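Local coordinates for putative OMPA family lipoprotein (Burkholderia pseudomallei, PDB 4B5C) that probably acts in the Tol-Pal system, which takes part in outer-membrane invagination during cell division and in keeping the outer membrane intact, at residues Q56-H61 / R94-L99; A49-H54 / E90-A95. All coordinates share one frame; numbering follows the deposited sequence.

Interaction 1: Q56-H61 / R94-L99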
ATOM      1  N   GLN A  56       7.146  -6.969  11.194  1.00 33.71           N
ATOM      2  CA  GLN A  56       8.129  -7.142  12.259  1.00 42.73           C
ATOM      3  C   GLN A  56       8.571  -5.800  12.839  1.00 42.41           C
ATOM      4  O   GLN A  56       8.743  -5.666  14.051  1.00 37.13           O
ATOM      5  CB  GLN A  56       9.351  -7.910  11.748  1.00 42.98           C
ATOM      6  CG  GLN A  56      10.356  -8.264  12.836  1.00 55.94           C
ATOM      7  CD  GLN A  56      11.742  -8.556  12.286  1.00 73.92           C
ATOM      8  OE1 GLN A  56      12.449  -7.651  11.841  1.00 67.25           O
ATOM      9  NE2 GLN A  56      12.135  -9.825  12.314  1.00 74.91           N
ATOM     10  N   TYR A  57       8.754  -4.810  11.970  1.00 33.30           N
ATOM     11  CA  TYR A  57       9.196  -3.493  12.410  1.00 37.71           C
ATOM     12  C   TYR A  57       8.113  -2.752  13.190  1.00 39.39           C
ATOM     13  O   TYR A  57       8.386  -2.150  14.228  1.00 43.73           O
ATOM     14  CB  TYR A  57       9.673  -2.645  11.225  1.00 35.16           C
ATOM     15  CG  TYR A  57      10.039  -1.232  11.620  1.00 33.22           C
ATOM     16  CD1 TYR A  57      11.315  -0.923  12.073  1.00 37.51           C
ATOM     17  CD2 TYR A  57       9.102  -0.211  11.557  1.00 33.63           C
ATOM     18  CE1 TYR A  57      11.652   0.367  12.444  1.00 38.36           C
ATOM     19  CE2 TYR A  57       9.426   1.080  11.926  1.00 43.95           C
ATOM     20  CZ  TYR A  57      10.702   1.364  12.367  1.00 47.90           C
ATOM     21  OH  TYR A  57      11.029   2.649  12.734  1.00 36.18           O
ATOM     22  N   LEU A  58       6.882  -2.803  12.688  1.00 37.15           N
ATOM     23  CA  LEU A  58       5.772  -2.092  13.316  1.00 32.89           C
ATOM     24  C   LEU A  58       5.438  -2.667  14.689  1.00 34.03           C
ATOM     25  O   LEU A  58       5.123  -1.929  15.621  1.00 29.03           O
ATOM     26  CB  LEU A  58       4.537  -2.122  12.413  1.00 32.16           C
ATOM     27  CG  LEU A  58       4.626  -1.297  11.127  1.00 33.91           C
ATOM     28  CD1 LEU A  58       3.484  -1.635  10.179  1.00 27.25           C
ATOM     29  CD2 LEU A  58       4.637   0.188  11.455  1.00 36.85           C
ATOM     30  N   LYS A  59       5.514  -3.987  14.803  1.00 28.12           N
ATOM     31  CA  LYS A  59       5.195  -4.678  16.047  1.00 36.79           C
ATOM     32  C   LYS A  59       6.198  -4.355  17.151  1.00 42.80           C
ATOM     33  O   LYS A  59       5.845  -4.334  18.330  1.00 38.54           O
ATOM     34  CB  LYS A  59       5.136  -6.188  15.809  1.00 37.81           C
ATOM     35  CG  LYS A  59       4.022  -6.605  14.864  1.00 31.35           C
ATOM     36  CD  LYS A  59       4.288  -7.968  14.245  1.00 36.33           C
ATOM     37  CE  LYS A  59       4.270  -9.077  15.283  1.00 36.95           C
ATOM     38  NZ  LYS A  59       4.472 -10.410  14.646  1.00 32.28           N
ATOM     39  N   SER A  60       7.445  -4.103  16.763  1.00 40.87           N
ATOM     40  CA  SER A  60       8.491  -3.765  17.722  1.00 45.18           C
ATOM     41  C   SER A  60       8.592  -2.254  17.927  1.00 46.06           C
ATOM     42  O   SER A  60       9.340  -1.782  18.784  1.00 43.45           O
ATOM     43  CB  SER A  60       9.839  -4.335  17.273  1.00 43.94           C
ATOM     44  OG  SER A  60      10.216  -3.823  16.008  1.00 38.35           O
ATOM     45  N   HIS A  61       7.833  -1.502  17.135  1.00 39.36           N
ATOM     46  CA  HIS A  61       7.792  -0.049  17.270  1.00 40.11           C
ATOM     47  C   HIS A  61       6.347   0.432  17.332  1.00 39.97           C
ATOM     48  O   HIS A  61       5.886   1.148  16.443  1.00 41.89           O
ATOM     49  CB  HIS A  61       8.527   0.625  16.112  1.00 39.75           C
ATOM     50  CG  HIS A  61       9.962   0.214  15.986  1.00 38.80           C
ATOM     51  ND1 HIS A  61      10.343  -1.083  15.723  1.00 33.62           N
ATOM     52  CD2 HIS A  61      11.107   0.929  16.088  1.00 45.56           C
ATOM     53  CE1 HIS A  61      11.662  -1.151  15.668  1.00 33.71           C
ATOM     54  NE2 HIS A  61      12.149   0.057  15.886  1.00 38.94           N
ATOM     55  N   ARG A  94      -5.070  -5.896   6.199  1.00 25.79           N
ATOM     56  CA  ARG A  94      -5.413  -7.226   6.699  1.00 32.12           C
ATOM     57  C   ARG A  94      -4.193  -8.150   6.719  1.00 31.29           C
ATOM     58  O   ARG A  94      -4.033  -8.963   7.633  1.00 26.75           O
ATOM     59  CB  ARG A  94      -6.557  -7.845   5.888  1.00 30.52           C
ATOM     60  CG  ARG A  94      -7.901  -7.165   6.112  1.00 31.27           C
ATOM     61  CD  ARG A  94      -9.049  -7.898   5.421  1.00 40.03           C
ATOM     62  NE  ARG A  94      -9.046  -7.710   3.973  1.00 44.54           N
ATOM     63  CZ  ARG A  94      -8.635  -8.624   3.099  1.00 51.50           C
ATOM     64  NH1 ARG A  94      -8.196  -9.802   3.524  1.00 44.14           N
ATOM     65  NH2 ARG A  94      -8.667  -8.363   1.799  1.00 44.71           N
ATOM     66  N   ALA A  95      -3.334  -8.018   5.711  1.00 24.01           N
ATOM     67  CA  ALA A  95      -2.097  -8.786   5.661  1.00 27.88           C
ATOM     68  C   ALA A  95      -1.227  -8.464   6.873  1.00 29.71           C
ATOM     69  O   ALA A  95      -0.663  -9.359   7.502  1.00 24.01           O
ATOM     70  CB  ALA A  95      -1.344  -8.494   4.371  1.00 21.83           C
ATOM     71  N   LEU A  96      -1.133  -7.178   7.195  1.00 20.61           N
ATOM     72  CA  LEU A  96      -0.357  -6.729   8.341  1.00 26.97           C
ATOM     73  C   LEU A  96      -1.023  -7.131   9.655  1.00 25.64           C
ATOM     74  O   LEU A  96      -0.343  -7.490  10.616  1.00 28.30           O
ATOM     75  CB  LEU A  96      -0.141  -5.212   8.287  1.00 19.08           C
ATOM     76  CG  LEU A  96       0.817  -4.707   7.204  1.00 31.80           C
ATOM     77  CD1 LEU A  96       0.881  -3.184   7.182  1.00 19.06           C
ATOM     78  CD2 LEU A  96       2.204  -5.302   7.400  1.00 26.58           C
ATOM     79  N   SER A  97      -2.351  -7.067   9.693  1.00 25.72           N
ATOM     80  CA  SER A  97      -3.099  -7.476  10.881  1.00 31.83           C
ATOM     81  C   SER A  97      -2.884  -8.957  11.155  1.00 32.63           C
ATOM     82  O   SER A  97      -2.650  -9.368  12.294  1.00 25.94           O
ATOM     83  CB  SER A  97      -4.594  -7.200  10.704  1.00 27.41           C
ATOM     84  OG  SER A  97      -4.836  -5.826  10.455  1.00 32.83           O
ATOM     85  N   LEU A  98      -2.967  -9.757  10.097  1.00 26.02           N
ATOM     86  CA  LEU A  98      -2.756 -11.193  10.201  1.00 26.10           C
ATOM     87  C   LEU A  98      -1.364 -11.486  10.753  1.00 32.04           C
ATOM     88  O   LEU A  98      -1.157 -12.487  11.435  1.00 28.29           O
ATOM     89  CB  LEU A  98      -2.926 -11.853   8.831  1.00 24.85           C
ATOM     90  CG  LEU A  98      -3.050 -13.376   8.801  1.00 36.37           C
ATOM     91  CD1 LEU A  98      -4.358 -13.816   9.444  1.00 35.04           C
ATOM     92  CD2 LEU A  98      -2.956 -13.891   7.373  1.00 31.55           C
ATOM     93  N   LEU A  99      -0.412 -10.608  10.453  1.00 28.24           N
ATOM     94  CA  LEU A  99       0.964 -10.794  10.900  1.00 29.02           C
ATOM     95  C   LEU A  99       1.184 -10.270  12.317  1.00 34.56           C
ATOM     96  O   LEU A  99       2.280 -10.387  12.866  1.00 37.87           O
ATOM     97  CB  LEU A  99       1.938 -10.132   9.927  1.00 22.05           C
ATOM     98  CG  LEU A  99       2.073 -10.822   8.568  1.00 25.65           C
ATOM     99  CD1 LEU A  99       2.659  -9.880   7.525  1.00 22.87           C
ATOM    100  CD2 LEU A  99       2.907 -12.090   8.691  1.00 19.90           C
TER
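L58 and L96 meet through one branch each, CD1 of L58 standing 4.3 Å from CD1 of L96 over the inner side of the helix pair. The leucine backbones stay well apart, their CA atoms 9.2 Å from each other, and only the branch ends reach across. The CB of L96 leaves at an angle to 56-61, but CD1 comes nearer to it. What makes this side compact is the sheet beneath it: both leucines also rest on I66, and L96 adds I68 and M106. Helix 48-60 and helix 78-98 thus lie on the same face of the mixed sheet of the OmpA-like domain, the latter helix being the crossover between the parallel neighbouring strands 66-71 and 106-112. The outer side is looser and more open to solvent: K59 is exposed and L99 partly so, while L58 and L96 are buried. There K59 comes in with its ammonium group and donates from NZ to L99 O at 2.8 Å, just past the last turn of helix 78-98. With a C=O...N angle of 167°, the nitrogen sits almost straight ahead of the carbonyl. The lysine chain gets there by a kink at chi3 (66°), after which CD and CE both pass 3.4 Å from the same L99 O. A positive charge at this helix end would probably be favoured by the helix dipole. L99 turns its own side chain to Q52 and A55 of helix 48-60, staying at least 5.4 Å from 56-61.

Interaction 2: A49-H54 / E90-A95; sequences ALLQQH and EAVRRA
L51 spreads its two methyls over one side of helix 78-98: CD1 comes to 3.6 Å from A95 CB, while CD2 comes to 3.8 Å from V92 CG1. Two torsions set this fork. In L51, chi1 at -64° sets CG anti to the carbonyl carbon, and chi2 at 171° then turns the two methyls, CD1 to A95 and CD2 to V92, one for each of two residues three apart on the facing helix. V92 answers with a single branch. Its CG1 lies anti to the backbone N (chi1 177°) and does the touching, and the side chains of L51 and V92 cross at about a right angle and touch methyl to methyl. A95 has only its CB, pointing at the other helix, and this small residue goes with a near approach of the backbones, L51 CA to A95 CA being 7.2 Å. V92 also packs on I68, A132 and L134 of the sheet, whereas L51 meets V43 of a loop; the contact thus joins the two helices, with V92 linking it to the sheet of the OmpA-like fold. No hydrogen bond joins 49-54 to 90-95; their cohesion therefore rests on van der Waals contact and on the burial of aliphatic carbon away from water.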
ATOM      1  N   ALA A  49       7.395 -11.119   1.734  1.00 33.90           N
ATOM      2  CA  ALA A  49       8.601 -10.716   2.449  1.00 35.34           C
ATOM      3  C   ALA A  49       8.511  -9.259   2.889  1.00 35.44           C
ATOM      4  O   ALA A  49       8.842  -8.917   4.027  1.00 36.62           O
ATOM      5  CB  ALA A  49       9.830 -10.935   1.584  1.00 38.08           C
ATOM      6  N   LEU A  50       8.061  -8.403   1.977  1.00 31.27           N
ATOM      7  CA  LEU A  50       7.916  -6.982   2.259  1.00 32.83           C
ATOM      8  C   LEU A  50       6.962  -6.751   3.423  1.00 31.78           C
ATOM      9  O   LEU A  50       7.267  -5.991   4.344  1.00 34.09           O
ATOM     10  CB  LEU A  50       7.428  -6.238   1.012  1.00 26.09           C
ATOM     11  CG  LEU A  50       7.224  -4.724   1.117  1.00 27.36           C
ATOM     12  CD1 LEU A  50       7.090  -4.107  -0.268  1.00 33.64           C
ATOM     13  CD2 LEU A  50       6.010  -4.390   1.969  1.00 33.76           C
ATOM     14  N   LEU A  51       5.806  -7.404   3.377  1.00 30.77           N
ATOM     15  CA  LEU A  51       4.807  -7.256   4.431  1.00 32.03           C
ATOM     16  C   LEU A  51       5.297  -7.826   5.763  1.00 30.50           C
ATOM     17  O   LEU A  51       5.113  -7.215   6.818  1.00 28.02           O
ATOM     18  CB  LEU A  51       3.486  -7.911   4.016  1.00 28.17           C
ATOM     19  CG  LEU A  51       2.785  -7.284   2.808  1.00 32.14           C
ATOM     20  CD1 LEU A  51       1.621  -8.146   2.358  1.00 24.30           C
ATOM     21  CD2 LEU A  51       2.320  -5.868   3.122  1.00 28.51           C
ATOM     22  N   GLN A  52       5.923  -8.996   5.711  1.00 27.02           N
ATOM     23  CA  GLN A  52       6.468  -9.619   6.910  1.00 34.07           C
ATOM     24  C   GLN A  52       7.471  -8.698   7.597  1.00 39.63           C
ATOM     25  O   GLN A  52       7.405  -8.490   8.809  1.00 40.05           O
ATOM     26  CB  GLN A  52       7.118 -10.962   6.571  1.00 31.41           C
ATOM     27  CG  GLN A  52       6.120 -12.072   6.259  1.00 31.25           C
ATOM     28  CD  GLN A  52       6.787 -13.293   5.659  1.00 41.71           C
ATOM     29  OE1 GLN A  52       7.912 -13.216   5.162  1.00 39.87           O
ATOM     30  NE2 GLN A  52       6.100 -14.430   5.701  1.00 34.62           N
ATOM     31  N   GLN A  53       8.393  -8.141   6.817  1.00 38.20           N
ATOM     32  CA  GLN A  53       9.415  -7.247   7.352  1.00 35.03           C
ATOM     33  C   GLN A  53       8.800  -6.026   8.024  1.00 31.58           C
ATOM     34  O   GLN A  53       9.121  -5.710   9.169  1.00 36.14           O
ATOM     35  CB  GLN A  53      10.381  -6.813   6.250  1.00 40.24           C
ATOM     36  CG  GLN A  53      11.263  -7.936   5.739  1.00 48.04           C
ATOM     37  CD  GLN A  53      12.111  -8.546   6.840  1.00 63.78           C
ATOM     38  OE1 GLN A  53      12.645  -7.836   7.694  1.00 61.81           O
ATOM     39  NE2 GLN A  53      12.232  -9.869   6.832  1.00 62.34           N
ATOM     40  N   HIS A  54       7.918  -5.340   7.307  1.00 30.90           N
ATOM     41  CA  HIS A  54       7.219  -4.189   7.865  1.00 32.23           C
ATOM     42  C   HIS A  54       6.371  -4.575   9.077  1.00 32.52           C
ATOM     43  O   HIS A  54       6.224  -3.789  10.013  1.00 29.76           O
ATOM     44  CB  HIS A  54       6.354  -3.508   6.802  1.00 31.72           C
ATOM     45  CG  HIS A  54       7.119  -2.595   5.893  1.00 27.71           C
ATOM     46  ND1 HIS A  54       7.307  -1.258   6.170  1.00 27.19           N
ATOM     47  CD2 HIS A  54       7.741  -2.827   4.712  1.00 30.49           C
ATOM     48  CE1 HIS A  54       8.013  -0.705   5.198  1.00 29.62           C
ATOM     49  NE2 HIS A  54       8.288  -1.635   4.303  1.00 28.49           N
ATOM     50  N   GLU A  90      -6.868  -1.949   2.213  1.00 25.01           N
ATOM     51  CA  GLU A  90      -7.335  -2.865   3.252  1.00 25.23           C
ATOM     52  C   GLU A  90      -6.779  -4.278   3.084  1.00 26.63           C
ATOM     53  O   GLU A  90      -6.635  -5.012   4.061  1.00 26.64           O
ATOM     54  CB  GLU A  90      -8.864  -2.891   3.292  1.00 20.09           C
ATOM     55  CG  GLU A  90      -9.473  -1.563   3.693  1.00 26.09           C
ATOM     56  CD  GLU A  90     -10.966  -1.508   3.461  1.00 29.72           C
ATOM     57  OE1 GLU A  90     -11.505  -2.416   2.793  1.00 42.33           O
ATOM     58  OE2 GLU A  90     -11.598  -0.548   3.947  1.00 35.68           O
ATOM     59  N   ALA A  91      -6.469  -4.658   1.848  1.00 24.49           N
ATOM     60  CA  ALA A  91      -5.864  -5.961   1.594  1.00 25.32           C
ATOM     61  C   ALA A  91      -4.471  -6.010   2.210  1.00 29.24           C
ATOM     62  O   ALA A  91      -4.059  -7.028   2.766  1.00 33.42           O
ATOM     63  CB  ALA A  91      -5.810  -6.254   0.102  1.00 26.02           C
ATOM     64  N   VAL A  92      -3.751  -4.896   2.105  1.00 24.51           N
ATOM     65  CA  VAL A  92      -2.453  -4.750   2.750  1.00 29.06           C
ATOM     66  C   VAL A  92      -2.620  -4.715   4.267  1.00 23.44           C
ATOM     67  O   VAL A  92      -1.898  -5.392   4.996  1.00 21.85           O
ATOM     68  CB  VAL A  92      -1.741  -3.455   2.299  1.00 23.19           C
ATOM     69  CG1 VAL A  92      -0.423  -3.291   3.036  1.00 16.71           C
ATOM     70  CG2 VAL A  92      -1.523  -3.463   0.790  1.00 18.30           C
ATOM     71  N   ARG A  93      -3.583  -3.926   4.732  1.00 18.16           N
ATOM     72  CA  ARG A  93      -3.847  -3.787   6.161  1.00 27.27           C
ATOM     73  C   ARG A  93      -4.153  -5.144   6.802  1.00 29.19           C
ATOM     74  O   ARG A  93      -3.563  -5.504   7.819  1.00 25.21           O
ATOM     75  CB  ARG A  93      -5.000  -2.806   6.391  1.00 26.98           C
ATOM     76  CG  ARG A  93      -5.124  -2.283   7.814  1.00 25.34           C
ATOM     77  CD  ARG A  93      -6.549  -2.448   8.319  1.00 29.16           C
ATOM     78  NE  ARG A  93      -6.826  -3.841   8.652  1.00 40.03           N
ATOM     79  CZ  ARG A  93      -8.019  -4.418   8.565  1.00 45.83           C
ATOM     80  NH1 ARG A  93      -9.073  -3.729   8.142  1.00 45.20           N
ATOM     81  NH2 ARG A  93      -8.155  -5.695   8.893  1.00 48.96           N
ATOM     82  N   ARG A  94      -5.070  -5.896   6.199  1.00 25.79           N
ATOM     83  CA  ARG A  94      -5.413  -7.226   6.699  1.00 32.12           C
ATOM     84  C   ARG A  94      -4.193  -8.150   6.719  1.00 31.29           C
ATOM     85  O   ARG A  94      -4.033  -8.963   7.633  1.00 26.75           O
ATOM     86  CB  ARG A  94      -6.557  -7.845   5.888  1.00 30.52           C
ATOM     87  CG  ARG A  94      -7.901  -7.165   6.112  1.00 31.27           C
ATOM     88  CD  ARG A  94      -9.049  -7.898   5.421  1.00 40.03           C
ATOM     89  NE  ARG A  94      -9.046  -7.710   3.973  1.00 44.54           N
ATOM     90  CZ  ARG A  94      -8.635  -8.624   3.099  1.00 51.50           C
ATOM     91  NH1 ARG A  94      -8.196  -9.802   3.524  1.00 44.14           N
ATOM     92  NH2 ARG A  94      -8.667  -8.363   1.799  1.00 44.71           N
ATOM     93  N   ALA A  95      -3.334  -8.018   5.711  1.00 24.01           N
ATOM     94  CA  ALA A  95      -2.097  -8.786   5.661  1.00 27.88           C
ATOM     95  C   ALA A  95      -1.227  -8.464   6.873  1.00 29.71           C
ATOM     96  O   ALA A  95      -0.663  -9.359   7.502  1.00 24.01           O
ATOM     97  CB  ALA A  95      -1.344  -8.494   4.371  1.00 21.83           C
TER

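Overall arrangement
Interactions 1 and 2 are two zones of one interface, between helix 48-60 and helix 78-98, with centres about 7 Å apart and R94 and A95 common to both. Interaction 2 is the deeper, its centre about 8 Å from that of the chain against about 14 Å for interaction 1, and it is wholly apolar, whereas interaction 1 gains a charged donor, K59, on its exposed side. They join at the backbone of L51: L96 CD2 packs 3.5 Å from L51 O, and L99 CD1 lies 3.7 Å from the same L51 O. L96 and L99 thereby continue the packing begun by 90-95, and I68 touches both V92 and L96 from the sheet.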